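Local coordinates for enoyl-acyl carrier protein reductase (Uncultured bacterium, PDB 6KIA) that probably reduces the enoyl-acyl carrier protein double bond with NADH in bacterial fatty acid synthesis, and is linked to triclosan resistance, at residues D20-F25 and G36-A41; N211-L216 and E270-D275; G240-E245 and R359-W364; E331-G336 and K385-R390. All blocks are in the same frame, centred on the assembly; numbering follows the deposited sequence.

Contact 1 (D20-F25 and G36-A41); sequences DVFVLF and GLINEA
The ring of Phe22 carries most of this contact. Ala41 CB sits over one face of it, 3.9 Å from the ring centroid and 26° off the ring normal. This is a CH-pi contact, displaced toward the CB end of the ring, where Ala41 CB is 3.6 Å from Phe22 CD2. The far end of the ring meets the preceding helical turn. Phe22 CZ lies 3.7 Å from Leu37 CG, and Leu37 CD2 sits at the ring edge. Ile38 CG1 reaches Phe22 CE1 at 3.9 Å, its chain crossing the Phe22 side chain at about a right angle. Leu24 adds a looser touch through CD2 to Ile38 CD1.

Phe22 CG is anti to the backbone N (chi1 179°), which sends the ring from the strand to the helix. Leu37 and Ala41 are one turn apart, so both meet the same ring. Phe156 and Ile48, on the neighbouring parallel strands, also pack against Phe22. Every touching residue is buried.

The strand and helix segments run nearly antiparallel, at 162°, with axes 9.8 Å apart. This is the first half of the beta-alpha-beta unit of strand 21-25, helix 34-43 and strand 47-56, as in Rossmann-type dinucleotide-binding folds.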
# COMPACT_ATOMS: atom_id res chain seq x y z
N ASP A 20 25.20 -6.30 2.55
CA ASP A 20 23.87 -6.72 3.00
C ASP A 20 22.91 -6.58 1.82
O ASP A 20 23.16 -5.80 0.91
CB ASP A 20 23.42 -5.89 4.20
CG ASP A 20 24.29 -6.13 5.42
OD1 ASP A 20 24.88 -7.24 5.53
OD2 ASP A 20 24.41 -5.21 6.25
N VAL A 21 21.83 -7.36 1.83
CA VAL A 21 20.99 -7.49 0.64
C VAL A 21 19.57 -7.05 0.92
O VAL A 21 18.95 -7.48 1.88
CB VAL A 21 20.97 -8.95 0.14
CG1 VAL A 21 20.12 -9.09 -1.13
CG2 VAL A 21 22.41 -9.42 -0.15
N PHE A 22 19.07 -6.16 0.07
CA PHE A 22 17.71 -5.67 0.16
C PHE A 22 16.87 -6.29 -0.95
O PHE A 22 17.23 -6.18 -2.12
CB PHE A 22 17.69 -4.14 0.06
CG PHE A 22 16.30 -3.54 0.12
CD1 PHE A 22 15.54 -3.39 -1.02
CD2 PHE A 22 15.78 -3.11 1.34
CE1 PHE A 22 14.26 -2.82 -0.96
CE2 PHE A 22 14.52 -2.54 1.41
CZ PHE A 22 13.75 -2.40 0.26
N VAL A 23 15.77 -6.95 -0.57
CA VAL A 23 14.96 -7.64 -1.55
C VAL A 23 13.59 -6.99 -1.65
O VAL A 23 12.85 -6.98 -0.67
CB VAL A 23 14.78 -9.13 -1.20
CG1 VAL A 23 13.97 -9.83 -2.29
CG2 VAL A 23 16.15 -9.80 -1.06
N LEU A 24 13.27 -6.45 -2.82
CA LEU A 24 11.97 -5.84 -3.04
C LEU A 24 10.99 -6.91 -3.48
O LEU A 24 11.08 -7.42 -4.59
CB LEU A 24 12.05 -4.71 -4.07
CG LEU A 24 10.74 -3.89 -4.18
CD1 LEU A 24 10.44 -3.14 -2.87
CD2 LEU A 24 10.76 -2.96 -5.38
N PHE A 25 10.07 -7.25 -2.58
CA PHE A 25 9.10 -8.31 -2.84
C PHE A 25 7.80 -7.68 -3.35
O PHE A 25 6.81 -7.54 -2.61
CB PHE A 25 8.89 -9.17 -1.58
CG PHE A 25 8.24 -10.51 -1.87
CD1 PHE A 25 9.01 -11.56 -2.37
CD2 PHE A 25 6.88 -10.70 -1.69
CE1 PHE A 25 8.43 -12.79 -2.65
CE2 PHE A 25 6.29 -11.94 -1.97
CZ PHE A 25 7.07 -12.98 -2.45
N GLY A 36 10.47 5.33 -1.37
CA GLY A 36 11.14 5.88 -0.19
C GLY A 36 12.14 4.91 0.43
O GLY A 36 13.27 5.26 0.81
N LEU A 37 11.70 3.66 0.58
CA LEU A 37 12.48 2.67 1.29
C LEU A 37 13.67 2.20 0.47
O LEU A 37 14.79 2.10 0.98
CB LEU A 37 11.58 1.48 1.66
CG LEU A 37 12.24 0.29 2.37
CD1 LEU A 37 13.01 0.76 3.60
CD2 LEU A 37 11.17 -0.70 2.76
N ILE A 38 13.44 1.93 -0.80
CA ILE A 38 14.51 1.42 -1.63
C ILE A 38 15.63 2.46 -1.78
O ILE A 38 16.82 2.11 -1.74
CB ILE A 38 13.98 0.93 -2.98
CG1 ILE A 38 15.02 -0.00 -3.61
CG2 ILE A 38 13.65 2.07 -3.90
CD1 ILE A 38 14.50 -0.79 -4.78
N ASN A 39 15.27 3.75 -1.84
CA ASN A 39 16.32 4.75 -1.94
C ASN A 39 17.19 4.73 -0.69
O ASN A 39 18.43 4.89 -0.76
CB ASN A 39 15.73 6.15 -2.14
CG ASN A 39 14.98 6.30 -3.45
OD1 ASN A 39 15.15 5.51 -4.38
ND2 ASN A 39 14.17 7.34 -3.54
N GLU A 40 16.56 4.47 0.46
CA GLU A 40 17.33 4.38 1.70
C GLU A 40 18.29 3.21 1.62
O GLU A 40 19.50 3.31 1.97
CB GLU A 40 16.40 4.23 2.91
CG GLU A 40 15.69 5.52 3.18
CD GLU A 40 16.63 6.57 3.72
OE1 GLU A 40 17.51 6.22 4.54
OE2 GLU A 40 16.57 7.71 3.24
N ALA A 41 17.77 2.09 1.15
CA ALA A 41 18.61 0.91 1.05
C ALA A 41 19.77 1.17 0.10
O ALA A 41 20.90 0.73 0.34
CB ALA A 41 17.79 -0.27 0.58

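Contact 2 (N211-L216 and E270-D275); sequences NTFLHL and ERIAED
Ile272 points toward the other helix and splits its two branches over three residues. Its CG2 is anti to the backbone N. Its CG1 is anti to the carbonyl carbon (chi1 -70°), with CD1 extended away from the backbone.

The Ile272 CG2 methyl settles against the start of Leu214, 3.9 Å from Leu214 CA, and Ile272 CG2 also lies 3.9 Å from Phe213 CD2. The Phe213 and Ile272 side chains slide past each other in opposite directions, and CG2 approaches the ring obliquely. The Ile272 CD1 methyl lies 4.0 Å from Leu214 CB and also comes close to Asn211 OD1. The Asn211 and Ile272 chains cross at about a right angle.

Helices 196-219 and 263-278 pack side by side here. Their short segments run roughly parallel, at 26°, with axes 9.3 Å apart. Both helices lie against the Rossmann-like core: Phe213 touches Tyr236 and Ala238 of strand 234-240, and Glu270 touches Val421 and Trp423 of strand 421-423.

Phe213 CG is anti to the backbone N (chi1 -165°), so the ring reaches along the flank of the second helix. Ala273 CB meets the edge of this ring near its plane, 4.2 Å from Phe213 CE2. His159 packs edge-to-face with the same ring.

The direct contacts between the segments are van der Waals in kind. The Asn211 amide is held by other residues: OD1 accepts from Arg268 NE, and ND2 bonds Glu207 OE1. These bonds would restrain the amide beside Ile272 CD1.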
# COMPACT_ATOMS: atom_id res chain seq x y z
N ASN A 211 -1.72 -12.98 2.15
CA ASN A 211 -1.05 -14.28 2.19
C ASN A 211 0.31 -14.33 1.50
O ASN A 211 1.16 -15.13 1.87
CB ASN A 211 -1.98 -15.34 1.61
CG ASN A 211 -3.22 -15.53 2.47
OD1 ASN A 211 -3.21 -15.20 3.65
ND2 ASN A 211 -4.28 -16.07 1.88
N THR A 212 0.53 -13.47 0.51
CA THR A 212 1.85 -13.31 -0.09
C THR A 212 2.95 -12.99 0.95
O THR A 212 4.10 -13.39 0.75
CB THR A 212 1.84 -12.18 -1.13
OG1 THR A 212 1.25 -11.01 -0.55
CG2 THR A 212 1.01 -12.58 -2.34
N PHE A 213 2.62 -12.26 2.02
CA PHE A 213 3.58 -11.98 3.09
C PHE A 213 3.95 -13.25 3.82
O PHE A 213 5.11 -13.46 4.16
CB PHE A 213 3.01 -10.94 4.06
CG PHE A 213 4.02 -10.30 4.98
CD1 PHE A 213 5.24 -9.80 4.50
CD2 PHE A 213 3.70 -10.09 6.30
CE1 PHE A 213 6.14 -9.16 5.36
CE2 PHE A 213 4.59 -9.46 7.17
CZ PHE A 213 5.81 -8.98 6.69
N LEU A 214 2.94 -14.09 4.06
CA LEU A 214 3.19 -15.38 4.70
C LEU A 214 4.06 -16.23 3.80
O LEU A 214 4.97 -16.91 4.28
CB LEU A 214 1.89 -16.12 5.02
CG LEU A 214 2.11 -17.54 5.57
CD1 LEU A 214 2.76 -17.48 6.96
CD2 LEU A 214 0.82 -18.35 5.61
N HIS A 215 3.79 -16.22 2.49
CA HIS A 215 4.56 -17.03 1.56
C HIS A 215 5.99 -16.53 1.48
O HIS A 215 6.91 -17.30 1.28
CB HIS A 215 3.93 -17.03 0.18
CG HIS A 215 2.56 -17.63 0.17
ND1 HIS A 215 2.24 -18.73 0.92
CD2 HIS A 215 1.43 -17.25 -0.47
CE1 HIS A 215 0.96 -19.02 0.75
NE2 HIS A 215 0.45 -18.14 -0.10
N LEU A 216 6.15 -15.23 1.68
CA LEU A 216 7.48 -14.65 1.72
C LEU A 216 8.23 -15.13 2.95
O LEU A 216 9.38 -15.59 2.85
CB LEU A 216 7.39 -13.13 1.74
CG LEU A 216 8.67 -12.38 2.11
CD1 LEU A 216 9.85 -12.75 1.19
CD2 LEU A 216 8.39 -10.89 2.12
N GLU A 270 -1.60 -7.94 9.12
CA GLU A 270 -1.17 -7.66 10.49
C GLU A 270 -1.07 -8.94 11.32
O GLU A 270 -0.08 -9.17 12.02
CB GLU A 270 -2.12 -6.69 11.16
CG GLU A 270 -2.06 -5.30 10.57
CD GLU A 270 -3.17 -4.41 11.08
OE1 GLU A 270 -4.15 -4.94 11.65
OE2 GLU A 270 -3.07 -3.19 10.89
N ARG A 271 -2.10 -9.79 11.23
CA ARG A 271 -2.08 -11.04 12.00
C ARG A 271 -0.91 -11.95 11.60
O ARG A 271 -0.31 -12.61 12.45
CB ARG A 271 -3.40 -11.79 11.86
CG ARG A 271 -4.55 -11.10 12.56
CD ARG A 271 -5.79 -11.99 12.68
NE ARG A 271 -6.27 -12.55 11.42
CZ ARG A 271 -7.10 -11.94 10.59
NH1 ARG A 271 -7.55 -10.72 10.86
NH2 ARG A 271 -7.49 -12.55 9.47
N ILE A 272 -0.59 -12.01 10.31
CA ILE A 272 0.56 -12.78 9.85
C ILE A 272 1.85 -12.25 10.51
O ILE A 272 2.68 -13.04 11.02
CB ILE A 272 0.68 -12.74 8.31
CG1 ILE A 272 -0.45 -13.55 7.68
CG2 ILE A 272 2.04 -13.29 7.84
CD1 ILE A 272 -0.69 -13.25 6.20
N ALA A 273 2.00 -10.93 10.54
CA ALA A 273 3.18 -10.33 11.21
C ALA A 273 3.23 -10.68 12.69
O ALA A 273 4.29 -10.99 13.23
CB ALA A 273 3.19 -8.81 11.04
N GLU A 274 2.09 -10.59 13.37
CA GLU A 274 2.04 -10.88 14.81
C GLU A 274 2.39 -12.35 15.09
O GLU A 274 3.19 -12.64 16.01
CB GLU A 274 0.67 -10.53 15.37
CG GLU A 274 0.39 -9.04 15.32
CD GLU A 274 -1.06 -8.68 15.63
OE1 GLU A 274 -1.96 -9.50 15.34
OE2 GLU A 274 -1.29 -7.58 16.17
N ASP A 275 1.86 -13.26 14.27
CA ASP A 275 2.13 -14.69 14.43
C ASP A 275 3.62 -14.96 14.23
O ASP A 275 4.25 -15.70 15.00
CB ASP A 275 1.36 -15.56 13.43
CG ASP A 275 -0.14 -15.56 13.65
OD1 ASP A 275 -0.60 -15.29 14.78
OD2 ASP A 275 -0.86 -15.91 12.68

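Contact 3 (G240-E245 and R359-W364); sequences GYHGTE and RNFEAW. With NAI (1,4-dihydronicotinamide adenine dinucleotide), chain D.
This contact lies beside the nicotinamide end of the NADH pocket, where the chain leaves strand 234-240. Gly240 and Tyr241 line that pocket. Gly240 O is 3.1 Å from NAI C6N, and Tyr241 CB is 3.5 Å from NAI C5N.

His242 sits between two aromatic side chains of the 359-364 loop, one over each face. Its ring and the six-membered ring of Trp364 form an offset stack, centroids 4.2 Å apart and planes at 27°. Phe361 takes the opposite face. The planes are at 10° but slid aside, so Phe361 CZ lies 3.6 Å from His242 NE2 with little overlap. Tyr241 CD2 touches Trp364 CZ2 at 3.9 Å. Tyr241 O, buried without a polar partner, is 3.2 Å from Trp364 CH2.

A type I turn from Phe361 to Trp364 presents both rings. Asn360 OD1 accepts from Ala363 N in an Asx motif.

Water 1 lies in the His242 ring plane, 2.8 Å from His242 NE2, and donates to Phe361 O. His242 ND1 bonds Glu270 OE2. Bonds at both nitrogens, with a ring on each face, would restrain the rotation of the imidazole. The carboxylate would tend to favour a proton on ND1 and could raise the imidazole pKa.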
# COMPACT_ATOMS: atom_id res chain seq x y z
N GLY A 240 1.27 -1.40 5.33
CA GLY A 240 -0.11 -1.65 5.70
C GLY A 240 -0.91 -0.39 5.52
O GLY A 240 -0.34 0.70 5.43
N TYR A 241 -2.23 -0.54 5.43
CA TYR A 241 -3.10 0.63 5.63
C TYR A 241 -4.16 0.24 6.66
O TYR A 241 -4.79 -0.82 6.52
CB TYR A 241 -3.79 1.10 4.35
CG TYR A 241 -4.69 2.29 4.64
CD1 TYR A 241 -4.13 3.51 5.00
CD2 TYR A 241 -6.08 2.17 4.61
CE1 TYR A 241 -4.93 4.60 5.31
CE2 TYR A 241 -6.88 3.25 4.90
CZ TYR A 241 -6.31 4.46 5.24
OH TYR A 241 -7.10 5.57 5.55
N HIS A 242 -4.31 1.06 7.70
CA HIS A 242 -5.29 0.77 8.75
C HIS A 242 -5.72 2.08 9.37
O HIS A 242 -5.77 2.23 10.60
CB HIS A 242 -4.71 -0.19 9.80
CG HIS A 242 -5.74 -0.87 10.64
ND1 HIS A 242 -5.49 -2.05 11.31
CD2 HIS A 242 -7.03 -0.54 10.92
CE1 HIS A 242 -6.59 -2.43 11.95
NE2 HIS A 242 -7.53 -1.53 11.73
N GLY A 243 -5.93 3.08 8.51
CA GLY A 243 -6.22 4.42 8.97
C GLY A 243 -4.98 5.13 9.49
O GLY A 243 -3.94 4.50 9.76
N THR A 244 -5.09 6.44 9.68
CA THR A 244 -3.93 7.26 10.01
C THR A 244 -4.30 8.41 10.97
O THR A 244 -5.38 8.99 10.84
CB THR A 244 -3.34 7.85 8.71
OG1 THR A 244 -2.98 6.78 7.82
CG2 THR A 244 -2.13 8.75 8.99
N GLU A 245 -3.42 8.73 11.93
CA GLU A 245 -3.67 9.89 12.79
C GLU A 245 -3.25 11.16 12.09
O GLU A 245 -2.09 11.32 11.63
CB GLU A 245 -2.94 9.77 14.12
CG GLU A 245 -3.35 8.58 14.96
CD GLU A 245 -2.61 8.50 16.28
OE1 GLU A 245 -1.37 8.43 16.26
OE2 GLU A 245 -3.26 8.51 17.35
N ARG A 359 -15.00 7.62 12.42
CA ARG A 359 -13.77 7.49 13.21
C ARG A 359 -13.90 6.37 14.23
O ARG A 359 -13.39 6.45 15.35
CB ARG A 359 -13.43 8.82 13.90
CG ARG A 359 -13.08 9.91 12.91
CD ARG A 359 -12.15 10.99 13.45
NE ARG A 359 -12.76 11.89 14.43
CZ ARG A 359 -13.32 13.06 14.11
NH1 ARG A 359 -13.40 13.43 12.83
NH2 ARG A 359 -13.83 13.85 15.06
N ASN A 360 -14.57 5.32 13.81
CA ASN A 360 -14.82 4.13 14.60
C ASN A 360 -13.82 3.05 14.23
O ASN A 360 -13.95 2.40 13.19
CB ASN A 360 -16.25 3.67 14.38
CG ASN A 360 -16.66 2.51 15.27
OD1 ASN A 360 -15.83 1.72 15.73
ND2 ASN A 360 -17.96 2.40 15.51
N PHE A 361 -12.84 2.85 15.09
CA PHE A 361 -11.73 1.94 14.81
C PHE A 361 -12.16 0.48 14.80
O PHE A 361 -11.76 -0.29 13.93
CB PHE A 361 -10.62 2.16 15.83
CG PHE A 361 -9.36 1.40 15.52
CD1 PHE A 361 -8.41 1.93 14.66
CD2 PHE A 361 -9.12 0.16 16.10
CE1 PHE A 361 -7.24 1.24 14.37
CE2 PHE A 361 -7.96 -0.54 15.82
CZ PHE A 361 -7.01 -0.00 14.96
N GLU A 362 -13.03 0.11 15.73
CA GLU A 362 -13.35 -1.29 15.90
C GLU A 362 -14.21 -1.76 14.73
O GLU A 362 -14.15 -2.91 14.32
CB GLU A 362 -14.11 -1.53 17.22
CG GLU A 362 -14.00 -0.43 18.30
CD GLU A 362 -12.60 0.09 18.57
OE1 GLU A 362 -11.67 -0.73 18.75
OE2 GLU A 362 -12.42 1.33 18.59
N ALA A 363 -14.96 -0.83 14.14
CA ALA A 363 -15.86 -1.14 13.05
C ALA A 363 -15.19 -1.17 11.67
O ALA A 363 -15.82 -1.50 10.68
CB ALA A 363 -17.03 -0.15 13.04
N TRP A 364 -13.91 -0.82 11.63
CA TRP A 364 -13.16 -0.68 10.38
C TRP A 364 -12.96 -1.98 9.62
O TRP A 364 -12.66 -3.01 10.22
CB TRP A 364 -11.79 -0.07 10.70
CG TRP A 364 -10.95 0.38 9.53
CD1 TRP A 364 -10.95 1.61 8.96
CD2 TRP A 364 -9.95 -0.39 8.83
NE1 TRP A 364 -10.04 1.66 7.94
CE2 TRP A 364 -9.41 0.45 7.84
CE3 TRP A 364 -9.47 -1.71 8.95
CZ2 TRP A 364 -8.40 0.03 6.97
CZ3 TRP A 364 -8.47 -2.14 8.08
CH2 TRP A 364 -7.95 -1.27 7.10
PA NAI D . 1.78 0.64 -6.34
O1A NAI D . 3.02 1.39 -6.73
O2A NAI D . 0.76 0.39 -7.43
O5B NAI D . 2.24 -0.71 -5.66
C5B NAI D . 1.43 -1.87 -5.76
C4B NAI D . 2.41 -3.03 -5.43
O4B NAI D . 1.53 -4.31 -5.39
C3B NAI D . 3.31 -3.21 -6.33
O3B NAI D . 4.64 -3.55 -5.74
C2B NAI D . 2.75 -4.46 -7.25
O2B NAI D . 3.87 -5.05 -8.01
C1B NAI D . 2.22 -5.25 -6.38
N9A NAI D . 1.08 -6.00 -6.95
C8A NAI D . -0.14 -5.66 -7.41
N7A NAI D . -0.75 -6.77 -7.82
C5A NAI D . 0.09 -7.81 -7.62
C6A NAI D . -0.11 -9.15 -7.90
N6A NAI D . -1.21 -9.88 -8.47
N1A NAI D . 0.87 -10.01 -7.61
C2A NAI D . 2.05 -9.57 -7.07
N3A NAI D . 2.25 -8.23 -6.78
C4A NAI D . 1.24 -7.35 -7.08
O3 NAI D . 0.95 1.44 -5.15
PN NAI D . 1.31 1.60 -3.58
O1N NAI D . 2.66 2.22 -3.42
O2N NAI D . 0.17 2.46 -3.06
O5D NAI D . 1.27 0.14 -2.94
C5D NAI D . 2.38 -0.38 -2.23
C4D NAI D . 1.88 -0.82 -0.83
O4D NAI D . 1.59 0.27 -0.14
C3D NAI D . 0.58 -1.60 -0.94
O3D NAI D . 0.60 -2.76 -0.18
C2D NAI D . -0.43 -0.61 -0.33
O2D NAI D . -1.63 -1.34 0.10
C1D NAI D . 0.24 -0.03 0.63
N1N NAI D . -0.34 1.23 1.08
C2N NAI D . -0.81 2.18 0.19
C3N NAI D . -1.41 3.35 0.67
C7N NAI D . -1.90 4.43 -0.29
O7N NAI D . -2.70 5.29 0.09
N7N NAI D . -1.42 4.44 -1.62
C4N NAI D . -1.53 3.60 2.03
C5N NAI D . -1.00 2.66 2.92
C6N NAI D . -0.42 1.48 2.44
O HOH W 1 -9.72 -2.05 13.32

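Contact 4 (E331-G336 and K385-R390); sequences EVLSEG and KMHKSR
Lys388 CG is anti to the carbonyl carbon (chi1 -68°), and the rest of its chain is extended. It therefore lies across the 331-336 backbone, where Lys388 NZ donates to Glu331 O at 3.0 Å, in the carbonyl plane. Leu333 has the same first torsion, and its chain is extended to CD2. This puts Leu333 CD2 over the centre of the His387 ring, 3.7 Å from the centroid and 5° off the normal, a CH-pi contact. Val332 CG2 lies alongside His387, 3.9 Å from His387 CD2.

The backbones join at a single beta bridge between Leu333 and His387. Lys388 N donates to Val332 O at 2.9 Å, and Ser334 N donates to Met386 O at 3.0 Å. Both bonds are fairly straight, at 165°. Water 2 lies 2.7 Å from Val332 O and accepts from Ser389 N. Water 3 links Ser334 OG, 2.6 Å away, to Lys385 O.

The His387 ring is also held by polar partners beyond the bridge, with ND1 bonded to Ile383 O and NE2 to Val394 N. Met386 packs on Leu342 and Lys345 of helix 339-351. The bridge thus ties the connection between helices 320-331 and 339-351 to the one between helices 370-385 and 394-413.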
# COMPACT_ATOMS: atom_id res chain seq x y z
N GLU A 331 1.56 27.76 -4.61
CA GLU A 331 1.82 28.07 -6.01
C GLU A 331 1.00 27.26 -7.03
O GLU A 331 0.80 27.73 -8.14
CB GLU A 331 3.31 27.90 -6.31
CG GLU A 331 4.13 29.11 -5.87
CD GLU A 331 5.63 28.88 -5.97
OE1 GLU A 331 6.04 27.71 -6.15
OE2 GLU A 331 6.39 29.86 -5.86
N VAL A 332 0.49 26.08 -6.67
CA VAL A 332 -0.28 25.32 -7.65
C VAL A 332 -1.79 25.65 -7.62
O VAL A 332 -2.55 25.17 -8.45
CB VAL A 332 -0.10 23.79 -7.47
CG1 VAL A 332 1.35 23.40 -7.73
CG2 VAL A 332 -0.57 23.32 -6.10
N LEU A 333 -2.21 26.51 -6.68
CA LEU A 333 -3.61 26.93 -6.61
C LEU A 333 -3.86 28.17 -7.48
O LEU A 333 -2.98 29.04 -7.60
CB LEU A 333 -4.02 27.20 -5.16
CG LEU A 333 -3.91 26.00 -4.20
CD1 LEU A 333 -4.27 26.40 -2.77
CD2 LEU A 333 -4.83 24.89 -4.71
N SER A 334 -5.04 28.25 -8.07
CA SER A 334 -5.43 29.38 -8.91
C SER A 334 -5.41 30.65 -8.10
O SER A 334 -5.62 30.62 -6.88
CB SER A 334 -6.83 29.17 -9.50
OG SER A 334 -6.93 27.95 -10.20
N GLU A 335 -5.13 31.77 -8.76
CA GLU A 335 -5.21 33.08 -8.11
C GLU A 335 -6.58 33.26 -7.48
O GLU A 335 -7.60 32.92 -8.08
CB GLU A 335 -4.92 34.21 -9.10
CG GLU A 335 -4.25 35.42 -8.44
CD GLU A 335 -4.24 36.66 -9.33
OE1 GLU A 335 -4.45 36.52 -10.56
OE2 GLU A 335 -4.01 37.77 -8.80
N GLY A 336 -6.62 33.79 -6.27
CA GLY A 336 -7.90 34.00 -5.62
C GLY A 336 -8.27 32.85 -4.71
O GLY A 336 -9.21 32.94 -3.92
N LYS A 385 -10.83 21.57 -8.02
CA LYS A 385 -11.13 22.71 -8.88
C LYS A 385 -10.48 23.99 -8.37
O LYS A 385 -10.44 24.99 -9.12
CB LYS A 385 -12.64 22.94 -9.00
CG LYS A 385 -13.44 21.81 -9.64
CD LYS A 385 -14.91 22.21 -9.69
CE LYS A 385 -15.84 21.00 -9.74
NZ LYS A 385 -15.14 19.78 -10.22
N MET A 386 -9.91 23.96 -7.16
CA MET A 386 -9.10 25.10 -6.72
C MET A 386 -7.74 25.25 -7.41
O MET A 386 -7.05 26.26 -7.23
CB MET A 386 -8.84 25.02 -5.22
CG MET A 386 -10.07 25.17 -4.36
SD MET A 386 -9.62 24.82 -2.66
CE MET A 386 -11.22 24.97 -1.86
N HIS A 387 -7.35 24.25 -8.21
CA HIS A 387 -6.01 24.20 -8.77
C HIS A 387 -5.89 24.85 -10.14
O HIS A 387 -6.83 24.82 -10.94
CB HIS A 387 -5.55 22.74 -8.88
CG HIS A 387 -5.22 22.12 -7.55
ND1 HIS A 387 -6.19 21.77 -6.63
CD2 HIS A 387 -4.04 21.78 -7.00
CE1 HIS A 387 -5.61 21.25 -5.57
NE2 HIS A 387 -4.30 21.25 -5.75
N LYS A 388 -4.72 25.45 -10.41
CA LYS A 388 -4.43 26.01 -11.72
C LYS A 388 -4.61 24.94 -12.78
O LYS A 388 -5.22 25.16 -13.82
CB LYS A 388 -3.00 26.57 -11.79
CG LYS A 388 -2.76 27.79 -10.93
CD LYS A 388 -1.36 28.36 -11.16
CE LYS A 388 -1.10 29.55 -10.24
NZ LYS A 388 0.35 29.89 -10.11
N SER A 389 -4.07 23.76 -12.48
CA SER A 389 -4.09 22.62 -13.38
C SER A 389 -4.32 21.32 -12.63
O SER A 389 -3.70 21.07 -11.59
CB SER A 389 -2.78 22.53 -14.15
OG SER A 389 -2.77 21.34 -14.92
N ARG A 390 -5.23 20.50 -13.15
CA ARG A 390 -5.59 19.24 -12.51
C ARG A 390 -4.48 18.19 -12.64
O ARG A 390 -4.63 17.06 -12.17
CB ARG A 390 -6.88 18.69 -13.12
CG ARG A 390 -6.74 18.32 -14.58
CD ARG A 390 -7.90 17.48 -15.08
NE ARG A 390 -7.88 17.33 -16.53
CZ ARG A 390 -8.34 18.24 -17.39
NH1 ARG A 390 -8.88 19.38 -16.95
NH2 ARG A 390 -8.27 18.01 -18.70
O HOH W 2 -2.08 23.46 -10.46
O HOH W 3 -9.46 27.24 -10.12

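Contacts 1 and 2 touch: Phe25 CD1 packs on Leu216 CD1 at 3.8 Å, joining strand 21-25 to helix 196-219. Contacts 2 and 3 meet through a probable hydrogen bond of 2.7 Å between Glu270 OE2 and His242 ND1, and their segments alternate along the chain. These three lie at different distances from NADH. Contact 3 borders the nicotinamide directly. In contact 1, the side chain of Leu24 is about 6 Å from the bound NAI. In contact 2, the side chain of Phe213 is about 10 Å from it. Contact 4 stands apart among the helices, its nearest atoms about 19 Å from contact 3 and about 30 Å from contact 2.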